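Local coordinates for protein propionate kinase (Francisella tularensis subsp. tularensis, PDB 3KHY) that probably transfers phosphate from ATP to acetate or propionate, reversibly and with magnesium, as a homodimeric kinase of the acetokinase family, at residues E105-C110 with Q137-D142; G268-N273 with K290-I295. All coordinates share one frame; numbering follows the deposited sequence.

How the contacts relate
Contact 1 (105-110 with 137-142) and contact 2 (268-273 with 290-295) lie on opposite sides of the chain's centre, their centres 36 Å apart and their nearest atoms about 18 Å apart, so they do not touch. They follow one another along the chain, within one acetokinase-family sequence of the actin-like ATPase clan. Contact 1 ends at Asp142, the predicted proton donor/acceptor, and the side chain of Phe141 is about 8 Å from that of Arg85, predicted to bind substrate. Contact 2 lies nearer the predicted nucleotide site: the side chain of Ala292 is about 7 Å from that of Met275, predicted to bind ATP. The second subunit packs on contact 2.

Contact 1: E105-C110 with Q137-D142; sequences EKIKAC and QVAVFD
Ile107 of helix 101-109 projects onto strand 137-141 and rests against Phe141 and Ala139, two residues on the same side of the strand. Its CG1 meets Phe141 CE1 at 3.9 Å, arriving at the edge of the ring and near its plane rather than over a face. The methyl CD1 reaches further along the strand, to 4.1 Å from Ala139 CB. Ile107 holds CG1 beside its backbone N (chi1 -67°), and the extended chi2 of 175° carries CD1 outward to the alanine. This is helix-on-sheet packing: the strand is hydrogen-bonded within the large mixed sheet, between strands 79-86 and 97-98, and the helix lies against one face of it. On the reverse face, Val138 and Val140 touch helix 372-382. The junction is wholly apolar and small, 88 Å² over both sides, with all three touching residues buried. Ile122 of helix 118-131 also packs on Ile107, while Phe93 stacks on the Phe141 ring. Directly after Phe141 comes Asp142, the predicted proton donor/acceptor; its OD1 forms a salt bridge with NE of Arg85, a residue predicted to bind substrate.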
loop_
_atom_site.group_PDB
_atom_site.type_symbol
_atom_site.label_atom_id
_atom_site.label_comp_id
_atom_site.label_asym_id
_atom_site.label_seq_id
_atom_site.Cartn_x
_atom_site.Cartn_y
_atom_site.Cartn_z
ATOM N N GLU A 105 18.499 25.949 9.207
ATOM C CA GLU A 105 19.398 24.797 9.241
ATOM C C GLU A 105 18.599 23.501 9.139
ATOM O O GLU A 105 18.951 22.598 8.378
ATOM C CB GLU A 105 20.246 24.788 10.521
ATOM C CG GLU A 105 21.300 25.883 10.587
ATOM C CD GLU A 105 22.131 25.835 11.866
ATOM O OE1 GLU A 105 22.061 24.817 12.593
ATOM O OE2 GLU A 105 22.857 26.819 12.140
ATOM N N LYS A 106 17.522 23.419 9.913
ATOM C CA LYS A 106 16.669 22.234 9.920
ATOM C C LYS A 106 16.010 21.987 8.568
ATOM O O LYS A 106 15.987 20.858 8.072
ATOM C CB LYS A 106 15.604 22.356 11.006
ATOM C CG LYS A 106 16.145 22.339 12.422
ATOM C CD LYS A 106 15.001 22.465 13.408
ATOM C CE LYS A 106 15.498 22.555 14.835
ATOM N NZ LYS A 106 14.356 22.802 15.757
ATOM N N ILE A 107 15.458 23.041 7.975
ATOM C CA ILE A 107 14.886 22.934 6.638
ATOM C C ILE A 107 15.928 22.408 5.655
ATOM O O ILE A 107 15.636 21.554 4.817
ATOM C CB ILE A 107 14.361 24.293 6.134
ATOM C CG1 ILE A 107 13.167 24.732 6.980
ATOM C CG2 ILE A 107 13.956 24.191 4.667
ATOM C CD1 ILE A 107 12.657 26.113 6.641
ATOM N N LYS A 108 17.153 22.913 5.768
ATOM C CA LYS A 108 18.224 22.484 4.882
ATOM C C LYS A 108 18.518 20.989 5.061
ATOM O O LYS A 108 18.886 20.306 4.111
ATOM C CB LYS A 108 19.482 23.318 5.137
ATOM C CG LYS A 108 20.730 22.820 4.420
ATOM C CD LYS A 108 21.937 23.719 4.688
ATOM C CE LYS A 108 21.927 24.980 3.822
ATOM N NZ LYS A 108 20.791 25.911 4.103
ATOM N N ALA A 109 18.347 20.482 6.276
ATOM C CA ALA A 109 18.626 19.074 6.549
ATOM C C ALA A 109 17.569 18.160 5.930
ATOM O O ALA A 109 17.772 16.949 5.832
ATOM C CB ALA A 109 18.748 18.827 8.043
ATOM N N CYS A 110 16.458 18.752 5.490
ATOM C CA CYS A 110 15.352 18.001 4.892
ATOM C C CYS A 110 15.460 17.944 3.367
ATOM O O CYS A 110 14.588 17.394 2.696
ATOM C CB CYS A 110 14.008 18.632 5.280
ATOM S SG CYS A 110 13.577 18.484 7.033
ATOM N N GLN A 137 9.206 36.174 8.778
ATOM C CA GLN A 137 8.857 35.126 7.830
ATOM C C GLN A 137 8.539 33.827 8.564
ATOM O O GLN A 137 9.136 33.519 9.598
ATOM C CB GLN A 137 9.983 34.918 6.817
ATOM C CG GLN A 137 10.451 36.207 6.161
ATOM C CD GLN A 137 11.341 35.965 4.961
ATOM O OE1 GLN A 137 12.466 36.455 4.904
ATOM N NE2 GLN A 137 10.844 35.213 3.996
ATOM N N VAL A 138 7.587 33.076 8.023
ATOM C CA VAL A 138 7.143 31.825 8.629
ATOM C C VAL A 138 7.136 30.705 7.586
ATOM O O VAL A 138 6.773 30.931 6.430
ATOM C CB VAL A 138 5.729 31.977 9.237
ATOM C CG1 VAL A 138 5.101 30.610 9.528
ATOM C CG2 VAL A 138 5.783 32.828 10.502
ATOM N N ALA A 139 7.561 29.509 8.000
ATOM C CA ALA A 139 7.511 28.322 7.146
ATOM C C ALA A 139 6.363 27.405 7.589
ATOM O O ALA A 139 6.216 27.113 8.779
ATOM C CB ALA A 139 8.826 27.580 7.205
ATOM N N VAL A 140 5.549 26.974 6.627
ATOM C CA VAL A 140 4.414 26.095 6.889
ATOM C C VAL A 140 4.599 24.824 6.058
ATOM O O VAL A 140 4.626 24.885 4.823
ATOM C CB VAL A 140 3.094 26.779 6.493
ATOM C CG1 VAL A 140 1.904 25.869 6.791
ATOM C CG2 VAL A 140 2.944 28.132 7.212
ATOM N N PHE A 141 4.713 23.684 6.734
ATOM C CA PHE A 141 5.147 22.434 6.103
ATOM C C PHE A 141 3.983 21.513 5.735
ATOM O O PHE A 141 3.099 21.277 6.558
ATOM C CB PHE A 141 6.101 21.689 7.046
ATOM C CG PHE A 141 7.219 22.543 7.569
ATOM C CD1 PHE A 141 8.423 22.621 6.887
ATOM C CD2 PHE A 141 7.053 23.292 8.725
ATOM C CE1 PHE A 141 9.459 23.429 7.360
ATOM C CE2 PHE A 141 8.077 24.099 9.204
ATOM C CZ PHE A 141 9.283 24.166 8.519
ATOM N N ASP A 142 4.002 20.979 4.511
ATOM C CA ASP A 142 2.960 20.058 4.041
ATOM C C ASP A 142 2.960 18.767 4.851
ATOM O O ASP A 142 2.007 17.990 4.791
ATOM C CB ASP A 142 3.174 19.684 2.569
ATOM C CG ASP A 142 2.997 20.863 1.622
ATOM O OD1 ASP A 142 2.418 21.895 2.023
ATOM O OD2 ASP A 142 3.444 20.749 0.462
#

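Contact 2: G268-N273 with K290-I295; sequences GICGHN and KLAIEI
Ile269 and Cys270, at the end of helix 265-270, pack on Ala292 of helix 287-307 in a close helix-helix contact. The small alanine lets the backbones approach, with Ile269 CA only 5.7 Å from Ala292 CA. Ile269 sits at the tight centre: its CG2 lies 3.7 Å from Ala292 CB and equally near Ala292 CA, so the branch methyl bears on the helix backbone itself. CG2 is anti to the backbone N, while CG1 lies beside that N (chi1 -58°) and runs along helix 287-307. There CD1 meets Ile295 CD1 tip to tip at 4.0 Å, one turn beyond Ala292. Ala157 of the second subunit packs on Ile269 and Tyr152 of that subunit on Ile295, so these isoleucines are part of the dimer interface, where the backbone of Gly268 is also hydrogen-bonded to the second subunit. The other end is looser. Gly271 leaves the helix with positive phi (95°) and is exposed, and the chain then turns away through His272 toward Met275, predicted to bind ATP. On helix 287-307, Lys290 points away from the contact, its NZ hydrogen-bonded to the carbonyl O of Ala282. At the margin between the two regions, a chi1 of 75° puts Cys270 SG between its own backbone N and carbonyl carbon, 4.0 Å from Ala292 CB.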
loop_
_atom_site.group_PDB
_atom_site.type_symbol
_atom_site.label_atom_id
_atom_site.label_comp_id
_atom_site.label_asym_id
_atom_site.label_seq_id
_atom_site.Cartn_x
_atom_site.Cartn_y
_atom_site.Cartn_z
ATOM N N GLY A 268 -1.526 7.346 -17.296
ATOM C CA GLY A 268 -1.052 6.020 -17.661
ATOM C C GLY A 268 -2.178 5.089 -18.069
ATOM O O GLY A 268 -2.082 4.380 -19.072
ATOM N N ILE A 269 -3.254 5.086 -17.291
ATOM C CA ILE A 269 -4.378 4.190 -17.576
ATOM C C ILE A 269 -5.094 4.510 -18.887
ATOM O O ILE A 269 -5.342 3.615 -19.697
ATOM C CB ILE A 269 -5.421 4.196 -16.441
ATOM C CG1 ILE A 269 -4.785 3.794 -15.105
ATOM C CG2 ILE A 269 -6.599 3.265 -16.768
ATOM C CD1 ILE A 269 -5.675 4.174 -13.901
ATOM N N CYS A 270 -5.429 5.777 -19.107
ATOM C CA CYS A 270 -6.309 6.104 -20.219
ATOM C C CYS A 270 -5.808 7.180 -21.184
ATOM O O CYS A 270 -6.490 7.491 -22.164
ATOM C CB CYS A 270 -7.698 6.486 -19.702
ATOM S SG CYS A 270 -7.799 8.134 -18.963
ATOM N N GLY A 271 -4.645 7.766 -20.914
ATOM C CA GLY A 271 -4.088 8.755 -21.833
ATOM C C GLY A 271 -4.397 10.213 -21.494
ATOM O O GLY A 271 -4.028 11.124 -22.230
ATOM N N HIS A 272 -5.064 10.442 -20.372
ATOM C CA HIS A 272 -5.408 11.801 -19.966
ATOM C C HIS A 272 -5.223 12.011 -18.467
ATOM O O HIS A 272 -5.736 11.234 -17.665
ATOM C CB HIS A 272 -6.842 12.103 -20.377
ATOM C CG HIS A 272 -7.053 12.072 -21.860
ATOM N ND1 HIS A 272 -7.338 10.912 -22.548
ATOM C CD2 HIS A 272 -6.996 13.055 -22.787
ATOM C CE1 HIS A 272 -7.455 11.184 -23.834
ATOM N NE2 HIS A 272 -7.256 12.478 -24.005
ATOM N N ASN A 273 -4.487 13.055 -18.090
ATOM C CA ASN A 273 -4.206 13.305 -16.674
ATOM C C ASN A 273 -5.289 14.125 -15.977
ATOM O O ASN A 273 -5.451 14.049 -14.765
ATOM C CB ASN A 273 -2.858 14.004 -16.501
ATOM C CG ASN A 273 -2.858 15.411 -17.068
ATOM O OD1 ASN A 273 -2.978 15.601 -18.273
ATOM N ND2 ASN A 273 -2.744 16.406 -16.194
ATOM N N LYS A 290 -13.414 5.009 -18.570
ATOM C CA LYS A 290 -14.289 4.404 -17.575
ATOM C C LYS A 290 -13.486 3.552 -16.591
ATOM O O LYS A 290 -13.715 3.618 -15.383
ATOM C CB LYS A 290 -15.398 3.565 -18.235
ATOM C CG LYS A 290 -16.465 4.378 -19.001
ATOM C CD LYS A 290 -17.545 3.464 -19.618
ATOM C CE LYS A 290 -18.524 4.240 -20.515
ATOM N NZ LYS A 290 -19.320 5.221 -19.735
ATOM N N LEU A 291 -12.536 2.768 -17.103
ATOM C CA LEU A 291 -11.696 1.922 -16.242
ATOM C C LEU A 291 -10.839 2.758 -15.306
ATOM O O LEU A 291 -10.642 2.402 -14.142
ATOM C CB LEU A 291 -10.787 1.010 -17.080
ATOM C CG LEU A 291 -9.863 0.093 -16.270
ATOM C CD1 LEU A 291 -10.666 -0.864 -15.360
ATOM C CD2 LEU A 291 -8.907 -0.688 -17.177
ATOM N N ALA A 292 -10.303 3.859 -15.826
ATOM C CA ALA A 292 -9.483 4.757 -15.019
ATOM C C ALA A 292 -10.304 5.293 -13.846
ATOM O O ALA A 292 -9.810 5.394 -12.721
ATOM C CB ALA A 292 -8.951 5.912 -15.873
ATOM N N ILE A 293 -11.560 5.635 -14.113
ATOM C CA ILE A 293 -12.446 6.133 -13.061
ATOM C C ILE A 293 -12.785 5.042 -12.041
ATOM O O ILE A 293 -12.848 5.321 -10.847
ATOM C CB ILE A 293 -13.731 6.761 -13.658
ATOM C CG1 ILE A 293 -13.398 8.114 -14.304
ATOM C CG2 ILE A 293 -14.810 6.949 -12.589
ATOM C CD1 ILE A 293 -14.553 8.712 -15.112
ATOM N N GLU A 294 -12.999 3.811 -12.511
ATOM C CA GLU A 294 -13.240 2.684 -11.612
ATOM C C GLU A 294 -12.012 2.443 -10.731
ATOM O O GLU A 294 -12.132 2.313 -9.518
ATOM C CB GLU A 294 -13.584 1.401 -12.381
ATOM C CG GLU A 294 -14.911 1.468 -13.146
ATOM C CD GLU A 294 -16.071 1.805 -12.229
ATOM O OE1 GLU A 294 -16.387 0.976 -11.342
ATOM O OE2 GLU A 294 -16.646 2.903 -12.380
ATOM N N ILE A 295 -10.830 2.378 -11.338
ATOM C CA ILE A 295 -9.613 2.141 -10.540
ATOM C C ILE A 295 -9.427 3.266 -9.511
ATOM O O ILE A 295 -9.192 3.017 -8.334
ATOM C CB ILE A 295 -8.378 1.991 -11.441
ATOM C CG1 ILE A 295 -8.536 0.757 -12.334
ATOM C CG2 ILE A 295 -7.112 1.854 -10.605
ATOM C CD1 ILE A 295 -7.439 0.621 -13.383
#